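Local coordinates for beta-N-acetylhexosaminidase (Arthrobacter aurescens, PDB 3RCN) that cleaves the terminal N-acetylhexosamine from the non-reducing end of N-acetyl-beta-D-hexosaminides, as a family 20 glycoside hydrolase, at the interface of chains A and B. Numbering follows the deposited sequence. Chains: chain A/B, Beta-N-acetylhexosaminidase.

Contact 1 and contact 2 lie about 22 Å apart, centre to centre of their C-alpha atoms, on one two-fold symmetric interface. Both pair the stretch 115-119 of one chain with helix 223-235 of the other, but with the chains exchanged: contact 1 sets the stretch from chain A on the helix of chain B, contact 2 the reverse. The same glutamate serves in both, B:Glu228 taking an arginine with one carboxylate oxygen and A:Glu228 a backbone N-H with the other. The predicted proton donor A:Glu316 is about 38 Å from the centre of contact 1 and 34 Å from that of contact 2, so both probably serve chain pairing, if the dimer is biological.

Contact 1: the interface of chains A and B. Residues chain A 115, 119, 507-510; chain B 154, 224-225, 228.
A:Arg115 reaches across to chain B and spends one terminal nitrogen on two carboxylates. Its NH1 makes a salt bridge to B:Asp225 OD2 at 2.8 Å, nearly straight (175° at the hydrogen), using the anti lone pair of that oxygen. The same NH1 bridges to B:Glu228 OE1, also at 2.8 Å, here met almost end-on to the C-O bond. Both acceptors lie in the guanidinium plane, at its edge, while the carboxylate of B:Glu228 stands nearly upright to it (80°). A bend at chi2 (-84°) turns the arginine tip towards these acids. Within chain B, B:Lys154 NZ makes a salt bridge to B:Glu228 OE1 at 2.8 Å, above the carboxylate plane and on the face opposite to A:Arg115. Two cationic groups thus grip one oxygen, which would probably stabilise the charged glutamate. The lysine also makes a weak hydrogen bond to the backbone A:Ala508 O.

From its own chain, A:Ala508 CA lies over the centre of one guanidinium face of A:Arg115 and backs the group, while B:Asp224 O lies towards the rim of the other. A:Val119 CG1 rests 3.6 Å from B:Glu228 CB, crossing the start of that side chain at a slant.

In the fold, the acids come from helix 223-235 and the lysine from the first residue of helix 154-166, both within the catalytic domain; A:Arg115 directly follows the 3-10 helix 111-114, and A:Ala508 closes helix 491-508.

Contact 2: the interface of chains A and B. Residues chain A 47, 228, 231-232, 235; chain B 116-119.
B:Gln116 gives its backbone N-H to A:Glu228, with N 2.8 Å from carboxylate oxygen OE2 and the bond nearly straight (173° at the hydrogen). The donor comes in on the anti side of OE2, 30° out of the carboxylate plane. This is a loop-on-helix contact between two copies of a family 20 glycoside hydrolase, with the loop B:Gln116 to B:Val119 laid along helix 223-235 of chain A. The glutamate reaches the loop because CG stands anti to its backbone N (chi1 -178°) and the chain stays extended beyond it. An alanine in place of A:Glu228 would probably leave the B:Gln116 N-H without its acceptor and the end of the loop freer to shift.

Water 1 carries a second polar link, 2.7 Å from A:Asp235 OD2 and 2.9 Å from the backbone B:Gln116 O, joining the last turn of the helix to the loop.

Between these polar ends, small side chains meet the helix surface. B:Ala117 CB points at the helix, 3.5 Å from A:Phe232 CA and also against the methyl of A:Ala231. B:Pro118 CD lies farther out, 4.1 Å from A:Ala231 CB. The phenyl ring of A:Phe232 runs alongside B:Gln116, the two side chains pointing the same way, with ring and amide planes almost perpendicular. Its CD2 lies 4.1 Å from B:Gln116 CB.

Contact 1: the interface of chains A and B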
loop_
_atom_site.group_PDB
_atom_site.type_symbol
_atom_site.label_atom_id
_atom_site.label_comp_id
_atom_site.label_asym_id
_atom_site.label_seq_id
_atom_site.Cartn_x
_atom_site.Cartn_y
_atom_site.Cartn_z
ATOM N N ARG A 115 3.490 7.560 -12.051
ATOM C CA ARG A 115 4.142 7.676 -10.755
ATOM C C ARG A 115 3.382 8.650 -9.854
ATOM O O ARG A 115 2.636 9.498 -10.333
ATOM C CB ARG A 115 5.594 8.123 -10.929
ATOM C CG ARG A 115 6.416 7.213 -11.825
ATOM C CD ARG A 115 6.969 6.022 -11.067
ATOM N NE ARG A 115 7.738 5.130 -11.935
ATOM C CZ ARG A 115 8.411 4.066 -11.503
ATOM N NH1 ARG A 115 8.423 3.767 -10.211
ATOM N NH2 ARG A 115 9.086 3.309 -12.361
ATOM N N VAL A 119 9.423 11.495 -11.603
ATOM C CA VAL A 119 10.716 10.856 -11.831
ATOM C C VAL A 119 11.498 11.427 -13.017
ATOM O O VAL A 119 12.536 10.888 -13.403
ATOM C CB VAL A 119 10.624 9.327 -11.897
ATOM C CG1 VAL A 119 9.937 8.794 -10.632
ATOM C CG2 VAL A 119 9.923 8.893 -13.172
ATOM N N GLU A 507 5.075 -1.651 -13.663
ATOM C CA GLU A 507 6.186 -1.376 -12.765
ATOM C C GLU A 507 6.008 -0.009 -12.132
ATOM O O GLU A 507 6.248 0.163 -10.946
ATOM C CB GLU A 507 7.528 -1.460 -13.487
ATOM C CG GLU A 507 7.977 -2.882 -13.805
ATOM C CD GLU A 507 9.232 -2.926 -14.673
ATOM O OE1 GLU A 507 10.140 -2.069 -14.488
ATOM O OE2 GLU A 507 9.308 -3.817 -15.549
ATOM N N ALA A 508 5.570 0.958 -12.923
ATOM C CA ALA A 508 5.419 2.316 -12.430
ATOM C C ALA A 508 4.317 2.426 -11.363
ATOM O O ALA A 508 4.362 3.305 -10.503
ATOM C CB ALA A 508 5.163 3.280 -13.598
HETATM N N MSE A 509 3.335 1.529 -11.421
HETATM C CA MSE A 509 2.209 1.555 -10.485
HETATM C C MSE A 509 2.444 0.672 -9.260
HETATM O O MSE A 509 1.544 0.481 -8.439
HETATM C CB MSE A 509 0.903 1.153 -11.181
HETATM C CG MSE A 509 0.491 2.085 -12.313
HETATM SE SE MSE A 509 -1.376 1.874 -12.863
HETATM C CE MSE A 509 -2.209 2.906 -11.427
ATOM N N GLY A 510 3.641 0.108 -9.157
ATOM C CA GLY A 510 3.999 -0.704 -8.009
ATOM C C GLY A 510 3.509 -2.141 -8.066
ATOM O O GLY A 510 3.396 -2.812 -7.041
ATOM N N LYS B 154 7.025 -0.836 -2.734
ATOM C CA LYS B 154 6.996 0.603 -2.978
ATOM C C LYS B 154 5.691 1.295 -2.532
ATOM O O LYS B 154 5.731 2.381 -1.943
ATOM C CB LYS B 154 7.275 0.855 -4.459
ATOM C CG LYS B 154 7.332 2.314 -4.864
ATOM C CD LYS B 154 7.938 2.450 -6.256
ATOM C CE LYS B 154 6.999 1.939 -7.361
ATOM N NZ LYS B 154 5.842 2.852 -7.576
ATOM N N ASP B 224 14.354 4.095 -10.929
ATOM C CA ASP B 224 13.143 4.882 -11.103
ATOM C C ASP B 224 12.240 4.830 -9.876
ATOM O O ASP B 224 11.566 5.809 -9.553
ATOM C CB ASP B 224 12.394 4.430 -12.339
ATOM C CG ASP B 224 12.899 5.099 -13.590
ATOM O OD1 ASP B 224 13.518 6.174 -13.457
ATOM O OD2 ASP B 224 12.667 4.559 -14.700
ATOM N N ASP B 225 12.237 3.688 -9.193
ATOM C CA ASP B 225 11.464 3.527 -7.971
ATOM C C ASP B 225 12.045 4.403 -6.866
ATOM O O ASP B 225 11.309 5.051 -6.115
ATOM C CB ASP B 225 11.461 2.063 -7.514
ATOM C CG ASP B 225 10.718 1.137 -8.472
ATOM O OD1 ASP B 225 11.099 -0.054 -8.519
ATOM O OD2 ASP B 225 9.759 1.576 -9.162
ATOM N N GLU B 228 11.370 8.097 -7.537
ATOM C CA GLU B 228 10.004 8.354 -7.105
ATOM C C GLU B 228 9.907 8.546 -5.591
ATOM O O GLU B 228 9.314 9.509 -5.107
ATOM C CB GLU B 228 9.077 7.225 -7.565
ATOM C CG GLU B 228 7.596 7.437 -7.204
ATOM C CD GLU B 228 6.652 6.349 -7.780
ATOM O OE1 GLU B 228 7.133 5.290 -8.235
ATOM O OE2 GLU B 228 5.414 6.551 -7.774
#

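Contact 2: the interface of chains A and B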
loop_
_atom_site.group_PDB
_atom_site.type_symbol
_atom_site.label_atom_id
_atom_site.label_comp_id
_atom_site.label_asym_id
_atom_site.label_seq_id
_atom_site.Cartn_x
_atom_site.Cartn_y
_atom_site.Cartn_z
ATOM N N ARG A 47 -5.336 15.639 -10.028
ATOM C CA ARG A 47 -4.631 14.974 -8.944
ATOM C C ARG A 47 -3.561 14.011 -9.448
ATOM O O ARG A 47 -2.442 14.006 -8.937
ATOM C CB ARG A 47 -5.604 14.239 -8.020
ATOM C CG ARG A 47 -6.453 15.152 -7.167
ATOM C CD ARG A 47 -6.607 14.597 -5.767
ATOM N NE ARG A 47 -7.103 13.229 -5.771
ATOM C CZ ARG A 47 -8.383 12.924 -5.939
ATOM N NH1 ARG A 47 -9.262 13.901 -6.121
ATOM N NH2 ARG A 47 -8.785 11.658 -5.938
ATOM N N GLU A 228 -14.942 4.771 2.367
ATOM C CA GLU A 228 -13.784 5.261 1.635
ATOM C C GLU A 228 -13.513 4.441 0.373
ATOM O O GLU A 228 -13.337 4.985 -0.716
ATOM C CB GLU A 228 -12.549 5.282 2.540
ATOM C CG GLU A 228 -11.283 5.841 1.868
ATOM C CD GLU A 228 -10.071 5.970 2.830
ATOM O OE1 GLU A 228 -10.100 5.399 3.941
ATOM O OE2 GLU A 228 -9.077 6.645 2.473
ATOM N N ALA A 231 -16.193 5.223 -2.130
ATOM C CA ALA A 231 -15.960 6.552 -2.701
ATOM C C ALA A 231 -14.732 6.579 -3.618
ATOM O O ALA A 231 -14.760 7.185 -4.695
ATOM C CB ALA A 231 -15.828 7.585 -1.604
ATOM N N PHE A 232 -13.662 5.911 -3.191
ATOM C CA PHE A 232 -12.445 5.816 -3.991
ATOM C C PHE A 232 -12.776 5.152 -5.330
ATOM O O PHE A 232 -12.418 5.664 -6.392
ATOM C CB PHE A 232 -11.361 5.036 -3.216
ATOM C CG PHE A 232 -9.976 5.106 -3.819
ATOM C CD1 PHE A 232 -9.552 4.160 -4.740
ATOM C CD2 PHE A 232 -9.079 6.083 -3.425
ATOM C CE1 PHE A 232 -8.263 4.202 -5.273
ATOM C CE2 PHE A 232 -7.796 6.143 -3.970
ATOM C CZ PHE A 232 -7.392 5.200 -4.888
ATOM N N ASP A 235 -14.973 7.499 -7.607
ATOM C CA ASP A 235 -14.188 8.532 -8.281
ATOM C C ASP A 235 -13.556 7.972 -9.556
ATOM O O ASP A 235 -13.319 8.694 -10.512
ATOM C CB ASP A 235 -13.094 9.078 -7.360
ATOM C CG ASP A 235 -13.604 10.148 -6.394
ATOM O OD1 ASP A 235 -14.774 10.602 -6.547
ATOM O OD2 ASP A 235 -12.809 10.543 -5.497
ATOM N N GLN B 116 -8.500 9.188 1.429
ATOM C CA GLN B 116 -8.169 9.402 0.022
ATOM C C GLN B 116 -9.414 9.587 -0.856
ATOM O O GLN B 116 -9.298 9.893 -2.034
ATOM C CB GLN B 116 -7.283 8.261 -0.504
ATOM C CG GLN B 116 -5.941 8.096 0.254
ATOM C CD GLN B 116 -5.089 6.933 -0.270
ATOM O OE1 GLN B 116 -4.856 6.801 -1.478
ATOM N NE2 GLN B 116 -4.631 6.079 0.644
ATOM N N ALA B 117 -10.598 9.379 -0.283
ATOM C CA ALA B 117 -11.880 9.681 -0.950
ATOM C C ALA B 117 -12.880 10.153 0.103
ATOM O O ALA B 117 -12.733 9.814 1.274
ATOM C CB ALA B 117 -12.404 8.467 -1.697
ATOM N N PRO B 118 -13.890 10.949 -0.289
ATOM C CA PRO B 118 -14.753 11.485 0.781
ATOM C C PRO B 118 -15.568 10.409 1.494
ATOM O O PRO B 118 -16.236 9.618 0.840
ATOM C CB PRO B 118 -15.716 12.416 0.030
ATOM C CG PRO B 118 -15.104 12.626 -1.331
ATOM C CD PRO B 118 -14.317 11.386 -1.629
ATOM N N VAL B 119 -15.494 10.372 2.818
ATOM C CA VAL B 119 -16.380 9.547 3.633
ATOM C C VAL B 119 -17.534 10.317 4.280
ATOM O O VAL B 119 -18.271 9.771 5.103
ATOM C CB VAL B 119 -15.627 8.691 4.658
ATOM C CG1 VAL B 119 -14.558 7.850 3.944
ATOM C CG2 VAL B 119 -15.047 9.566 5.755
HETATM O O HOH W 1 -10.477 9.406 -4.652
#